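Local coordinates for protein hypothetic aldehyde deformylating oxygenase (Sulfolobus tokodaii, PDB 5V4T) that binds ferric iron in a ferritin-like diiron fold and probably acts as an aldehyde deformylating oxygenase, at residues R31-K42 with I83-Q94. Numbering follows the deposited sequence.
Sequences RWKILKKLSFEK and IKLFDGLVEDFQ
The indole of Trp32 lies between two aliphatic carbons: CD of Arg31 covers one face, and CB of Phe86 covers the other as a CH-pi contact, 3.7 Å from the centroid of its six-membered ring. The Phe86 ring adds an edge-to-face pair, its plane at 50° to the indole, while Asp87 and the Ile83 backbone line the indole edge. In this ferritin-like fold, the contact joins the turn before helix 34-46, and most of that helix, to helix 80-93; the axes of pieces 34-42 and 83-93 come within 10.3 Å, crossing at 40°.

Arg31 approaches Asp87 side-on, its guanidinium nearly coplanar with the carboxylate: NE reaches OD1 of Asp87 on the syn lone pair at 2.9 Å, almost straight (173°), and NH2 meets OD2. Trp32 NE1 comes to Asp87 OD1 from the anti side at 2.8 Å. An asparagine here takes away the negative charge and would probably leave either Arg31 NH2, or Arg31 NE and Trp32 NE1 together, facing an amide NH2 instead of an acceptor. CG2 of Ile83 lies over one face of the guanidinium, 3.7 Å from Arg31 NE.

Phe93 enters as a knob among Leu35, Leu38, Ser39 and Lys42. CG of Leu35 packs 3.7 Å from Val90 CG2, and its CD2 comes obliquely to Phe93 CD2, also at 3.7 Å. Lys42, bent at chi2, brings CG to the Phe93 ring edge, 3.7 Å from CD1.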
ATOM      1  N   ARG A  31     -15.201   2.353   7.104  1.00 29.18           N
ATOM      2  CA  ARG A  31     -14.901   3.798   7.252  1.00 27.02           C
ATOM      3  C   ARG A  31     -14.768   4.524   5.910  1.00 26.76           C
ATOM      4  O   ARG A  31     -15.163   5.692   5.757  1.00 28.03           O
ATOM      5  CB  ARG A  31     -13.616   4.010   8.076  1.00 26.08           C
ATOM      6  CG  ARG A  31     -13.306   5.457   8.403  1.00 25.43           C
ATOM      7  CD  ARG A  31     -12.016   5.523   9.229  1.00 26.62           C
ATOM      8  NE  ARG A  31     -11.659   6.870   9.601  1.00 26.32           N
ATOM      9  CZ  ARG A  31     -11.952   7.463  10.755  1.00 31.98           C
ATOM     10  NH1 ARG A  31     -12.650   6.859  11.697  1.00 37.85           N
ATOM     11  NH2 ARG A  31     -11.545   8.692  10.969  1.00 34.90           N
ATOM     12  N   TRP A  32     -14.213   3.812   4.937  1.00 24.46           N
ATOM     13  CA  TRP A  32     -13.881   4.391   3.658  1.00 25.80           C
ATOM     14  C   TRP A  32     -14.688   3.744   2.525  1.00 29.58           C
ATOM     15  O   TRP A  32     -14.262   3.691   1.366  1.00 26.50           O
ATOM     16  CB  TRP A  32     -12.359   4.213   3.413  1.00 23.29           C
ATOM     17  CG  TRP A  32     -11.502   4.845   4.469  1.00 22.30           C
ATOM     18  CD1 TRP A  32     -11.436   6.178   4.813  1.00 21.92           C
ATOM     19  CD2 TRP A  32     -10.523   4.176   5.262  1.00 20.82           C
ATOM     20  NE1 TRP A  32     -10.518   6.350   5.830  1.00 22.98           N
ATOM     21  CE2 TRP A  32      -9.957   5.134   6.130  1.00 21.75           C
ATOM     22  CE3 TRP A  32     -10.140   2.853   5.397  1.00 22.58           C
ATOM     23  CZ2 TRP A  32      -8.977   4.813   7.050  1.00 21.98           C
ATOM     24  CZ3 TRP A  32      -9.162   2.529   6.311  1.00 22.12           C
ATOM     25  CH2 TRP A  32      -8.602   3.509   7.147  1.00 23.79           C
ATOM     26  N   LYS A  33     -15.888   3.318   2.845  1.00 34.09           N
ATOM     27  CA  LYS A  33     -16.806   2.770   1.835  1.00 32.63           C
ATOM     28  C   LYS A  33     -16.936   3.677   0.606  1.00 27.97           C
ATOM     29  O   LYS A  33     -17.050   3.199  -0.544  1.00 27.12           O
ATOM     30  CB  LYS A  33     -18.170   2.620   2.504  1.00 36.26           C
ATOM     31  CG  LYS A  33     -19.250   2.035   1.617  1.00 41.65           C
ATOM     32  CD  LYS A  33     -20.552   1.957   2.407  1.00 42.85           C
ATOM     33  CE  LYS A  33     -21.728   1.995   1.438  1.00 46.99           C
ATOM     34  NZ  LYS A  33     -22.973   1.709   2.189  1.00 48.30           N
ATOM     35  N   ILE A  34     -16.939   4.987   0.861  1.00 25.93           N
ATOM     36  CA  ILE A  34     -17.118   5.992  -0.168  1.00 24.38           C
ATOM     37  C   ILE A  34     -16.037   5.937  -1.258  1.00 22.42           C
ATOM     38  O   ILE A  34     -16.263   6.409  -2.384  1.00 22.56           O
ATOM     39  CB  ILE A  34     -17.182   7.430   0.434  1.00 25.48           C
ATOM     40  CG1 ILE A  34     -17.781   8.434  -0.522  1.00 26.08           C
ATOM     41  CG2 ILE A  34     -15.814   7.906   0.906  1.00 26.97           C
ATOM     42  CD1 ILE A  34     -18.304   9.666   0.176  1.00 29.21           C
ATOM     43  N   LEU A  35     -14.859   5.386  -0.924  1.00 20.84           N
ATOM     44  CA  LEU A  35     -13.782   5.320  -1.911  1.00 20.93           C
ATOM     45  C   LEU A  35     -14.105   4.453  -3.069  1.00 21.31           C
ATOM     46  O   LEU A  35     -13.571   4.661  -4.146  1.00 21.56           O
ATOM     47  CB  LEU A  35     -12.462   4.786  -1.275  1.00 20.44           C
ATOM     48  CG  LEU A  35     -11.668   5.779  -0.422  1.00 22.54           C
ATOM     49  CD1 LEU A  35     -10.507   5.034   0.229  1.00 22.76           C
ATOM     50  CD2 LEU A  35     -11.105   6.893  -1.294  1.00 24.17           C
ATOM     51  N   LYS A  36     -14.976   3.465  -2.881  1.00 22.32           N
ATOM     52  CA  LYS A  36     -15.344   2.600  -4.034  1.00 22.91           C
ATOM     53  C   LYS A  36     -16.036   3.448  -5.119  1.00 23.10           C
ATOM     54  O   LYS A  36     -15.592   3.475  -6.289  1.00 25.77           O
ATOM     55  CB  LYS A  36     -16.254   1.460  -3.561  1.00 25.22           C
ATOM     56  CG  LYS A  36     -16.595   0.436  -4.635  1.00 25.83           C
ATOM     57  CD  LYS A  36     -17.531  -0.627  -4.065  1.00 28.07           C
ATOM     58  CE  LYS A  36     -17.693  -1.757  -5.049  1.00 29.70           C
ATOM     59  NZ  LYS A  36     -18.586  -2.859  -4.629  1.00 32.34           N
ATOM     60  N   LYS A  37     -17.068   4.186  -4.719  1.00 24.43           N
ATOM     61  CA  LYS A  37     -17.801   5.054  -5.645  1.00 25.92           C
ATOM     62  C   LYS A  37     -16.896   6.103  -6.266  1.00 24.18           C
ATOM     63  O   LYS A  37     -16.930   6.338  -7.466  1.00 24.36           O
ATOM     64  CB  LYS A  37     -18.941   5.803  -4.947  1.00 30.41           C
ATOM     65  CG  LYS A  37     -20.234   5.120  -5.210  1.00 39.68           C
ATOM     66  CD  LYS A  37     -21.355   5.570  -4.277  1.00 46.63           C
ATOM     67  CE  LYS A  37     -22.461   4.511  -4.295  1.00 50.38           C
ATOM     68  NZ  LYS A  37     -23.643   4.952  -3.521  1.00 53.79           N
ATOM     69  N   LEU A  38     -16.113   6.766  -5.429  1.00 21.54           N
ATOM     70  CA  LEU A  38     -15.230   7.823  -5.930  1.00 20.52           C
ATOM     71  C   LEU A  38     -14.207   7.281  -6.900  1.00 18.01           C
ATOM     72  O   LEU A  38     -13.960   7.875  -7.928  1.00 19.56           O
ATOM     73  CB  LEU A  38     -14.542   8.525  -4.787  1.00 20.77           C
ATOM     74  CG  LEU A  38     -15.465   9.382  -3.902  1.00 25.40           C
ATOM     75  CD1 LEU A  38     -14.783   9.660  -2.570  1.00 25.43           C
ATOM     76  CD2 LEU A  38     -15.903  10.622  -4.624  1.00 27.94           C
ATOM     77  N   SER A  39     -13.636   6.116  -6.593  1.00 18.42           N
ATOM     78  CA  SER A  39     -12.627   5.568  -7.507  1.00 17.66           C
ATOM     79  C   SER A  39     -13.257   5.135  -8.832  1.00 16.41           C
ATOM     80  O   SER A  39     -12.699   5.359  -9.929  1.00 16.16           O
ATOM     81  CB  SER A  39     -11.840   4.444  -6.817  1.00 20.57           C
ATOM     82  OG  SER A  39     -12.618   3.295  -6.765  1.00 25.43           O
ATOM     83  N   PHE A  40     -14.468   4.589  -8.762  1.00 18.06           N
ATOM     84  CA  PHE A  40     -15.163   4.204 -10.024  1.00 19.17           C
ATOM     85  C   PHE A  40     -15.463   5.437 -10.864  1.00 18.49           C
ATOM     86  O   PHE A  40     -15.246   5.444 -12.115  1.00 18.42           O
ATOM     87  CB  PHE A  40     -16.455   3.508  -9.729  1.00 19.79           C
ATOM     88  CG  PHE A  40     -16.331   2.087  -9.281  1.00 19.82           C
ATOM     89  CD1 PHE A  40     -15.109   1.440  -9.099  1.00 22.36           C
ATOM     90  CD2 PHE A  40     -17.460   1.372  -9.036  1.00 22.45           C
ATOM     91  CE1 PHE A  40     -15.084   0.076  -8.676  1.00 25.76           C
ATOM     92  CE2 PHE A  40     -17.438   0.031  -8.675  1.00 25.42           C
ATOM     93  CZ  PHE A  40     -16.241  -0.615  -8.453  1.00 22.09           C
ATOM     94  N   GLU A  41     -15.956   6.460 -10.192  1.00 19.59           N
ATOM     95  CA  GLU A  41     -16.274   7.716 -10.871  1.00 20.40           C
ATOM     96  C   GLU A  41     -15.112   8.355 -11.576  1.00 17.90           C
ATOM     97  O   GLU A  41     -15.199   8.679 -12.764  1.00 18.01           O
ATOM     98  CB  GLU A  41     -16.931   8.701  -9.916  1.00 23.87           C
ATOM     99  CG  GLU A  41     -18.272   8.223  -9.412  1.00 29.25           C
ATOM    100  CD  GLU A  41     -18.849   9.148  -8.326  1.00 37.47           C
ATOM    101  OE1 GLU A  41     -18.116  10.042  -7.814  1.00 45.02           O
ATOM    102  OE2 GLU A  41     -20.052   8.975  -8.000  1.00 43.02           O
ATOM    103  N   LYS A  42     -14.007   8.509 -10.870  1.00 17.24           N
ATOM    104  CA  LYS A  42     -12.832   9.042 -11.445  1.00 17.49           C
ATOM    105  C   LYS A  42     -12.248   8.166 -12.521  1.00 16.88           C
ATOM    106  O   LYS A  42     -11.821   8.645 -13.567  1.00 14.34           O
ATOM    107  CB  LYS A  42     -11.794   9.383 -10.374  1.00 19.70           C
ATOM    108  CG  LYS A  42     -12.278  10.350  -9.321  1.00 21.18           C
ATOM    109  CD  LYS A  42     -12.936  11.562  -9.852  1.00 22.53           C
ATOM    110  CE  LYS A  42     -13.161  12.483  -8.686  1.00 23.05           C
ATOM    111  NZ  LYS A  42     -13.719  13.741  -9.218  1.00 31.26           N
ATOM    112  N   ILE A  83      -4.817   5.485   9.412  1.00 18.79           N
ATOM    113  CA  ILE A  83      -6.176   6.008   9.332  1.00 20.77           C
ATOM    114  C   ILE A  83      -6.217   7.444   8.751  1.00 19.35           C
ATOM    115  O   ILE A  83      -7.049   7.760   7.892  1.00 19.99           O
ATOM    116  CB  ILE A  83      -6.866   5.880  10.735  1.00 23.57           C
ATOM    117  CG1 ILE A  83      -7.025   4.418  11.098  1.00 27.25           C
ATOM    118  CG2 ILE A  83      -8.187   6.589  10.722  1.00 23.84           C
ATOM    119  CD1 ILE A  83      -7.287   4.130  12.559  1.00 33.51           C
ATOM    120  N   LYS A  84      -5.272   8.293   9.169  1.00 19.02           N
ATOM    121  CA  LYS A  84      -5.118   9.637   8.629  1.00 20.59           C
ATOM    122  C   LYS A  84      -4.817   9.623   7.126  1.00 19.66           C
ATOM    123  O   LYS A  84      -5.315  10.432   6.358  1.00 20.03           O
ATOM    124  CB  LYS A  84      -4.019  10.344   9.382  1.00 25.12           C
ATOM    125  CG  LYS A  84      -3.941  11.806   9.050  1.00 30.64           C
ATOM    126  CD  LYS A  84      -3.130  12.550  10.090  1.00 37.49           C
ATOM    127  CE  LYS A  84      -3.391  14.034   9.893  1.00 42.96           C
ATOM    128  NZ  LYS A  84      -2.322  14.831  10.531  1.00 46.19           N
ATOM    129  N   LEU A  85      -3.959   8.702   6.695  1.00 17.75           N
ATOM    130  CA  LEU A  85      -3.611   8.664   5.300  1.00 18.18           C
ATOM    131  C   LEU A  85      -4.821   8.464   4.449  1.00 16.93           C
ATOM    132  O   LEU A  85      -5.029   9.158   3.480  1.00 16.98           O
ATOM    133  CB  LEU A  85      -2.549   7.545   5.050  1.00 17.96           C
ATOM    134  CG  LEU A  85      -2.142   7.319   3.586  1.00 19.41           C
ATOM    135  CD1 LEU A  85      -1.342   8.458   3.077  1.00 19.64           C
ATOM    136  CD2 LEU A  85      -1.307   6.044   3.513  1.00 19.55           C
ATOM    137  N   PHE A  86      -5.653   7.504   4.804  1.00 18.11           N
ATOM    138  CA  PHE A  86      -6.801   7.179   4.004  1.00 18.01           C
ATOM    139  C   PHE A  86      -7.940   8.170   4.189  1.00 17.68           C
ATOM    140  O   PHE A  86      -8.635   8.403   3.220  1.00 18.05           O
ATOM    141  CB  PHE A  86      -7.176   5.718   4.124  1.00 19.58           C
ATOM    142  CG  PHE A  86      -6.268   4.825   3.295  1.00 18.04           C
ATOM    143  CD1 PHE A  86      -6.449   4.735   1.953  1.00 19.19           C
ATOM    144  CD2 PHE A  86      -5.205   4.186   3.858  1.00 19.23           C
ATOM    145  CE1 PHE A  86      -5.629   3.960   1.156  1.00 20.83           C
ATOM    146  CE2 PHE A  86      -4.344   3.418   3.068  1.00 21.57           C
ATOM    147  CZ  PHE A  86      -4.553   3.342   1.712  1.00 20.64           C
ATOM    148  N   ASP A  87      -8.076   8.773   5.371  1.00 19.74           N
ATOM    149  CA  ASP A  87      -9.068   9.885   5.519  1.00 22.48           C
ATOM    150  C   ASP A  87      -8.712  11.001   4.528  1.00 19.76           C
ATOM    151  O   ASP A  87      -9.561  11.570   3.848  1.00 21.52           O
ATOM    152  CB  ASP A  87      -9.062  10.443   6.942  1.00 23.60           C
ATOM    153  CG  ASP A  87      -9.758   9.515   7.955  1.00 25.71           C
ATOM    154  OD1 ASP A  87     -10.378   8.461   7.599  1.00 26.89           O
ATOM    155  OD2 ASP A  87      -9.682   9.874   9.168  1.00 28.24           O
ATOM    156  N   GLY A  88      -7.424  11.291   4.442  1.00 18.36           N
ATOM    157  CA  GLY A  88      -6.931  12.219   3.504  1.00 17.79           C
ATOM    158  C   GLY A  88      -7.222  11.869   2.054  1.00 18.68           C
ATOM    159  O   GLY A  88      -7.417  12.761   1.207  1.00 19.46           O
ATOM    160  N   LEU A  89      -7.135  10.591   1.690  1.00 17.51           N
ATOM    161  CA  LEU A  89      -7.408  10.217   0.317  1.00 16.63           C
ATOM    162  C   LEU A  89      -8.862  10.481  -0.051  1.00 17.30           C
ATOM    163  O   LEU A  89      -9.139  10.882  -1.161  1.00 17.65           O
ATOM    164  CB  LEU A  89      -7.048   8.776   0.065  1.00 17.91           C
ATOM    165  CG  LEU A  89      -7.176   8.191  -1.319  1.00 17.20           C
ATOM    166  CD1 LEU A  89      -6.182   8.868  -2.211  1.00 19.34           C
ATOM    167  CD2 LEU A  89      -6.978   6.669  -1.245  1.00 17.23           C
ATOM    168  N   VAL A  90      -9.781  10.229   0.855  1.00 18.55           N
ATOM    169  CA  VAL A  90     -11.179  10.563   0.585  1.00 20.09           C
ATOM    170  C   VAL A  90     -11.299  12.071   0.252  1.00 20.55           C
ATOM    171  O   VAL A  90     -11.947  12.473  -0.755  1.00 21.60           O
ATOM    172  CB  VAL A  90     -12.068  10.168   1.773  1.00 21.82           C
ATOM    173  CG1 VAL A  90     -13.463  10.788   1.633  1.00 23.80           C
ATOM    174  CG2 VAL A  90     -12.153   8.662   1.899  1.00 20.80           C
ATOM    175  N   GLU A  91     -10.693  12.913   1.071  1.00 23.15           N
ATOM    176  CA  GLU A  91     -10.658  14.381   0.795  1.00 24.28           C
ATOM    177  C   GLU A  91     -10.064  14.707  -0.574  1.00 23.44           C
ATOM    178  O   GLU A  91     -10.595  15.514  -1.359  1.00 22.95           O
ATOM    179  CB  GLU A  91      -9.891  15.073   1.932  1.00 28.41           C
ATOM    180  CG  GLU A  91     -10.555  14.930   3.292  1.00 32.78           C
ATOM    181  CD  GLU A  91      -9.828  15.663   4.407  1.00 42.32           C
ATOM    182  OE1 GLU A  91      -8.706  16.176   4.188  1.00 47.43           O
ATOM    183  OE2 GLU A  91     -10.374  15.673   5.525  1.00 45.02           O
ATOM    184  N   ASP A  92      -8.962  14.053  -0.914  1.00 19.73           N
ATOM    185  CA  ASP A  92      -8.341  14.243  -2.200  1.00 19.81           C
ATOM    186  C   ASP A  92      -9.255  13.888  -3.361  1.00 18.59           C
ATOM    187  O   ASP A  92      -9.259  14.604  -4.357  1.00 22.35           O
ATOM    188  CB  ASP A  92      -7.025  13.471  -2.295  1.00 20.63           C
ATOM    189  CG  ASP A  92      -5.891  14.139  -1.465  1.00 21.16           C
ATOM    190  OD1 ASP A  92      -6.067  15.331  -1.046  1.00 22.71           O
ATOM    191  OD2 ASP A  92      -4.869  13.472  -1.225  1.00 21.39           O
ATOM    192  N   PHE A  93      -9.981  12.787  -3.239  1.00 19.44           N
ATOM    193  CA  PHE A  93     -10.901  12.391  -4.310  1.00 20.49           C
ATOM    194  C   PHE A  93     -11.990  13.433  -4.559  1.00 24.02           C
ATOM    195  O   PHE A  93     -12.479  13.566  -5.716  1.00 24.72           O
ATOM    196  CB  PHE A  93     -11.540  11.065  -3.991  1.00 20.45           C
ATOM    197  CG  PHE A  93     -10.823   9.914  -4.629  1.00 21.29           C
ATOM    198  CD1 PHE A  93     -11.036   9.597  -5.931  1.00 22.39           C
ATOM    199  CD2 PHE A  93      -9.926   9.177  -3.929  1.00 19.74           C
ATOM    200  CE1 PHE A  93     -10.419   8.540  -6.517  1.00 23.05           C
ATOM    201  CE2 PHE A  93      -9.292   8.099  -4.492  1.00 21.05           C
ATOM    202  CZ  PHE A  93      -9.505   7.786  -5.814  1.00 23.64           C
ATOM    203  N   GLN A  94     -12.297  14.154  -3.499  1.00 24.90           N
ATOM    204  CA  GLN A  94     -13.369  15.161  -3.518  1.00 28.46           C
ATOM    205  C   GLN A  94     -12.827  16.532  -3.819  1.00 27.31           C
ATOM    206  O   GLN A  94     -13.588  17.507  -3.877  1.00 31.06           O
ATOM    207  CB  GLN A  94     -14.074  15.186  -2.159  1.00 30.98           C
ATOM    208  CG  GLN A  94     -14.824  13.936  -1.814  1.00 32.63           C
ATOM    209  CD  GLN A  94     -15.110  13.762  -0.319  1.00 36.04           C
ATOM    210  OE1 GLN A  94     -14.467  14.353   0.602  1.00 38.75           O
ATOM    211  NE2 GLN A  94     -16.078  12.953  -0.067  1.00 37.34           N
TER